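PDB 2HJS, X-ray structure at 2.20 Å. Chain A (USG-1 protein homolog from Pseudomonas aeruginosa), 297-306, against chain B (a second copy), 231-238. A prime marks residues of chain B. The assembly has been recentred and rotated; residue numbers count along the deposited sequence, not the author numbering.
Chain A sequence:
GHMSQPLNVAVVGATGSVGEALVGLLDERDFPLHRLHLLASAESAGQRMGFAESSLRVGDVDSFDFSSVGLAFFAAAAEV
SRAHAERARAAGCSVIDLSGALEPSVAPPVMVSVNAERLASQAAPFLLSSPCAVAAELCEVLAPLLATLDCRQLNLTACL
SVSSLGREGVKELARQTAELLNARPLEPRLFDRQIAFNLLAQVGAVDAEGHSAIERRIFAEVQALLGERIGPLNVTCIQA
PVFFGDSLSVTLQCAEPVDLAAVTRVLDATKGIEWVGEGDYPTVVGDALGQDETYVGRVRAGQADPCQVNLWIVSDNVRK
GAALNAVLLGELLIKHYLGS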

# COMPACT_ATOMS: atom_id res chain seq x y z
N GLY A 297 -9.77 -9.24 6.49
CA GLY A 297 -10.31 -8.35 7.50
C GLY A 297 -10.73 -6.98 7.00
O GLY A 297 -10.74 -6.72 5.78
N ARG A 298 -11.08 -6.11 7.95
CA ARG A 298 -11.45 -4.71 7.74
C ARG A 298 -12.64 -4.58 6.80
O ARG A 298 -12.71 -3.65 6.01
CB ARG A 298 -10.26 -3.85 7.25
CG ARG A 298 -9.07 -3.77 8.21
CD ARG A 298 -8.39 -2.42 8.10
NE ARG A 298 -9.32 -1.33 8.40
CZ ARG A 298 -9.18 -0.07 8.03
NH1 ARG A 298 -8.11 0.32 7.35
NH2 ARG A 298 -10.13 0.83 8.38
N VAL A 299 -13.56 -5.54 6.88
CA VAL A 299 -14.77 -5.51 6.07
C VAL A 299 -15.62 -4.35 6.56
O VAL A 299 -16.03 -4.34 7.71
CB VAL A 299 -15.57 -6.84 6.14
CG1 VAL A 299 -16.96 -6.70 5.42
CG2 VAL A 299 -14.76 -7.98 5.56
N ARG A 300 -15.86 -3.37 5.70
CA ARG A 300 -16.61 -2.17 6.09
C ARG A 300 -17.19 -1.51 4.83
O ARG A 300 -16.74 -1.78 3.72
CB ARG A 300 -15.69 -1.17 6.81
CG ARG A 300 -14.53 -0.69 5.92
CD ARG A 300 -13.42 -0.05 6.73
NE ARG A 300 -12.46 0.70 5.91
CZ ARG A 300 -11.45 0.15 5.21
NH1 ARG A 300 -11.26 -1.17 5.20
NH2 ARG A 300 -10.63 0.92 4.51
N ALA A 301 -18.17 -0.63 5.03
CA ALA A 301 -18.68 0.16 3.94
C ALA A 301 -17.88 1.46 3.79
O ALA A 301 -17.06 1.81 4.66
CB ALA A 301 -20.15 0.48 4.16
N GLY A 302 -18.11 2.17 2.68
CA GLY A 302 -17.58 3.52 2.48
C GLY A 302 -18.13 4.42 3.57
O GLY A 302 -19.22 4.16 4.12
N GLN A 303 -17.39 5.48 3.88
CA GLN A 303 -17.83 6.45 4.88
C GLN A 303 -19.01 7.21 4.30
O GLN A 303 -19.93 7.56 5.02
CB GLN A 303 -16.68 7.39 5.27
CG GLN A 303 -15.53 6.66 5.97
CD GLN A 303 -14.37 7.58 6.37
OE1 GLN A 303 -14.56 8.53 7.12
NE2 GLN A 303 -13.17 7.30 5.88
N ALA A 304 -18.99 7.41 2.98
CA ALA A 304 -20.09 8.09 2.26
C ALA A 304 -21.12 7.11 1.65
O ALA A 304 -22.33 7.33 1.77
CB ALA A 304 -19.50 9.01 1.16
N ASP A 305 -20.63 6.02 1.03
CA ASP A 305 -21.37 5.15 0.11
C ASP A 305 -21.60 3.75 0.70
O ASP A 305 -20.66 2.97 0.82
CB ASP A 305 -20.54 5.03 -1.19
CG ASP A 305 -21.33 4.47 -2.43
OD1 ASP A 305 -22.39 3.75 -2.33
OD2 ASP A 305 -20.81 4.72 -3.55
N PRO A 306 -22.85 3.43 1.09
CA PRO A 306 -23.19 2.07 1.50
C PRO A 306 -23.03 1.02 0.37
O PRO A 306 -22.96 -0.17 0.66
CB PRO A 306 -24.67 2.17 1.94
CG PRO A 306 -25.17 3.45 1.36
CD PRO A 306 -24.00 4.36 1.19
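Chain B 231-238: GPLNVTCI

Two strands from different subunits can run alongside each other without joining into a sheet, leaving long side chains and ordered water to fill the space between them. The contact between the two copies of this USG-1 homolog is a compact example. In chain B, Gly231′ and Pro232′ lead into a strand that spans Leu233′ to Ile238′ and continues beyond it, with backbone angles regular for an extended chain. It lies nearly antiparallel to the strand of chain A that is already under way at Gly297, the N-to-C directions making an angle of 160°. The axes come no closer than 10.2 Å, too far for backbone pairing, and no backbone hydrogen bond links the two stretches. The register nevertheless descends as an antiparallel arrangement requires: Arg298 is opposite Thr236′, with 9.8 Å between their CA atoms, Gly302 CA is 5.9 Å from Asn234′ CA, and Ala304 CA is 6.0 Å from Pro232′ CA. The backbones are thus wide apart at the arginines and much closer in the loop that follows.

At the wide end the gap is bridged by Arg300, which has the largest area covered by the other stretch. Its CA-to-CB bond points toward chain B, and with chi1 p and chi2 and chi3 both t the side chain is drawn out to near full length. The edge of the guanidinium then meets the strand: Arg300 NH2 makes a weak hydrogen bond to Thr236′ OG1 at 3.0 Å, its angle of 126° well short of linear, and lies 3.5 Å from Val235′ O. The head is steadied from its own strand, since Arg300 NH1 donates to Arg298 O at 3.0 Å. A water completes the link, accepting from Arg300 NE at 3.2 Å and donating to Val235′ O at 3.1 Å. Arg298 also points toward chain B, but its contact is looser, with Arg298 NH1 3.9 Å from Thr236′ CG2.

Pro232′, the most covered residue of chain B, anchors the close end. Its ring packs on the loop of chain A: Pro232′ CB lies 4.4 Å from Ala304 CB in an apolar contact, and Pro232′ CG lies 4.2 Å from Asp305 OD2. Both Ala304 and Asp305 direct their CA-to-CB bonds toward chain B, so the proline meets two neighbouring side chains at once.

Between these ends sits Gln303. Its CA-to-CB bond points sideways, yet the end of the side chain comes nearer, placing Gln303 NE2 4.0 Å from Val235′ CG2. Here water takes the place of direct backbone pairing. Leu233′ O accepts from two waters, at 2.7 and 2.9 Å; the first accepts from Ala304 N at 3.3 Å, the second from Gln303 N at 2.9 Å. Another water accepts from Val235′ N at 3.0 Å and, weakly, from Gln303 NE2 at 3.4 Å. The general lesson is that two strands too far apart to pair can still be linked, here by an extended arginine, a proline packed on a loop and bridging waters.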

# COMPACT_ATOMS: atom_id res chain seq x y z
N GLY B 231 -16.82 13.10 -6.32
CA GLY B 231 -17.80 12.17 -5.80
C GLY B 231 -17.29 11.46 -4.56
O GLY B 231 -16.27 11.86 -3.98
N PRO B 232 -17.95 10.37 -4.17
CA PRO B 232 -17.58 9.66 -2.94
C PRO B 232 -16.05 9.38 -2.86
O PRO B 232 -15.45 8.92 -3.85
CB PRO B 232 -18.33 8.34 -3.06
CG PRO B 232 -19.47 8.63 -3.99
CD PRO B 232 -19.05 9.72 -4.90
N LEU B 233 -15.45 9.71 -1.72
CA LEU B 233 -14.09 9.32 -1.40
C LEU B 233 -14.06 7.97 -0.65
O LEU B 233 -14.80 7.78 0.30
CB LEU B 233 -13.51 10.34 -0.46
CG LEU B 233 -12.00 10.59 -0.38
CD1 LEU B 233 -11.59 10.92 1.08
CD2 LEU B 233 -11.11 9.52 -0.95
N ASN B 234 -13.16 7.07 -1.04
CA ASN B 234 -12.92 5.86 -0.26
C ASN B 234 -11.45 5.83 0.16
O ASN B 234 -10.56 5.92 -0.69
CB ASN B 234 -13.34 4.63 -1.07
CG ASN B 234 -13.20 3.34 -0.29
OD1 ASN B 234 -12.09 2.83 -0.10
ND2 ASN B 234 -14.33 2.75 0.11
N VAL B 235 -11.21 5.76 1.49
CA VAL B 235 -9.86 5.91 2.07
C VAL B 235 -9.47 4.70 2.89
O VAL B 235 -10.19 4.34 3.80
CB VAL B 235 -9.77 7.01 3.16
CG1 VAL B 235 -8.30 7.44 3.36
CG2 VAL B 235 -10.63 8.15 2.86
N THR B 236 -8.29 4.15 2.60
CA THR B 236 -7.65 3.17 3.43
C THR B 236 -6.26 3.69 3.80
O THR B 236 -5.47 4.05 2.92
CB THR B 236 -7.51 1.83 2.69
OG1 THR B 236 -8.81 1.45 2.20
CG2 THR B 236 -6.98 0.74 3.61
N CYS B 237 -5.97 3.76 5.09
CA CYS B 237 -4.62 4.07 5.54
C CYS B 237 -3.94 2.85 6.13
O CYS B 237 -4.41 2.28 7.12
CB CYS B 237 -4.59 5.23 6.53
SG CYS B 237 -5.14 6.76 5.77
N ILE B 238 -2.82 2.49 5.53
CA ILE B 238 -2.05 1.33 5.91
C ILE B 238 -0.78 1.84 6.57
O ILE B 238 -0.28 2.91 6.22
CB ILE B 238 -1.71 0.53 4.63
CG1 ILE B 238 -2.95 -0.18 4.13
CG2 ILE B 238 -0.57 -0.48 4.82
CD1 ILE B 238 -2.80 -0.47 2.63
O HOH W 1 -17.07 6.27 0.57
O HOH W 2 -14.87 6.17 2.72
O HOH W 3 -13.44 5.04 3.42
O HOH W 4 -12.15 3.91 6.13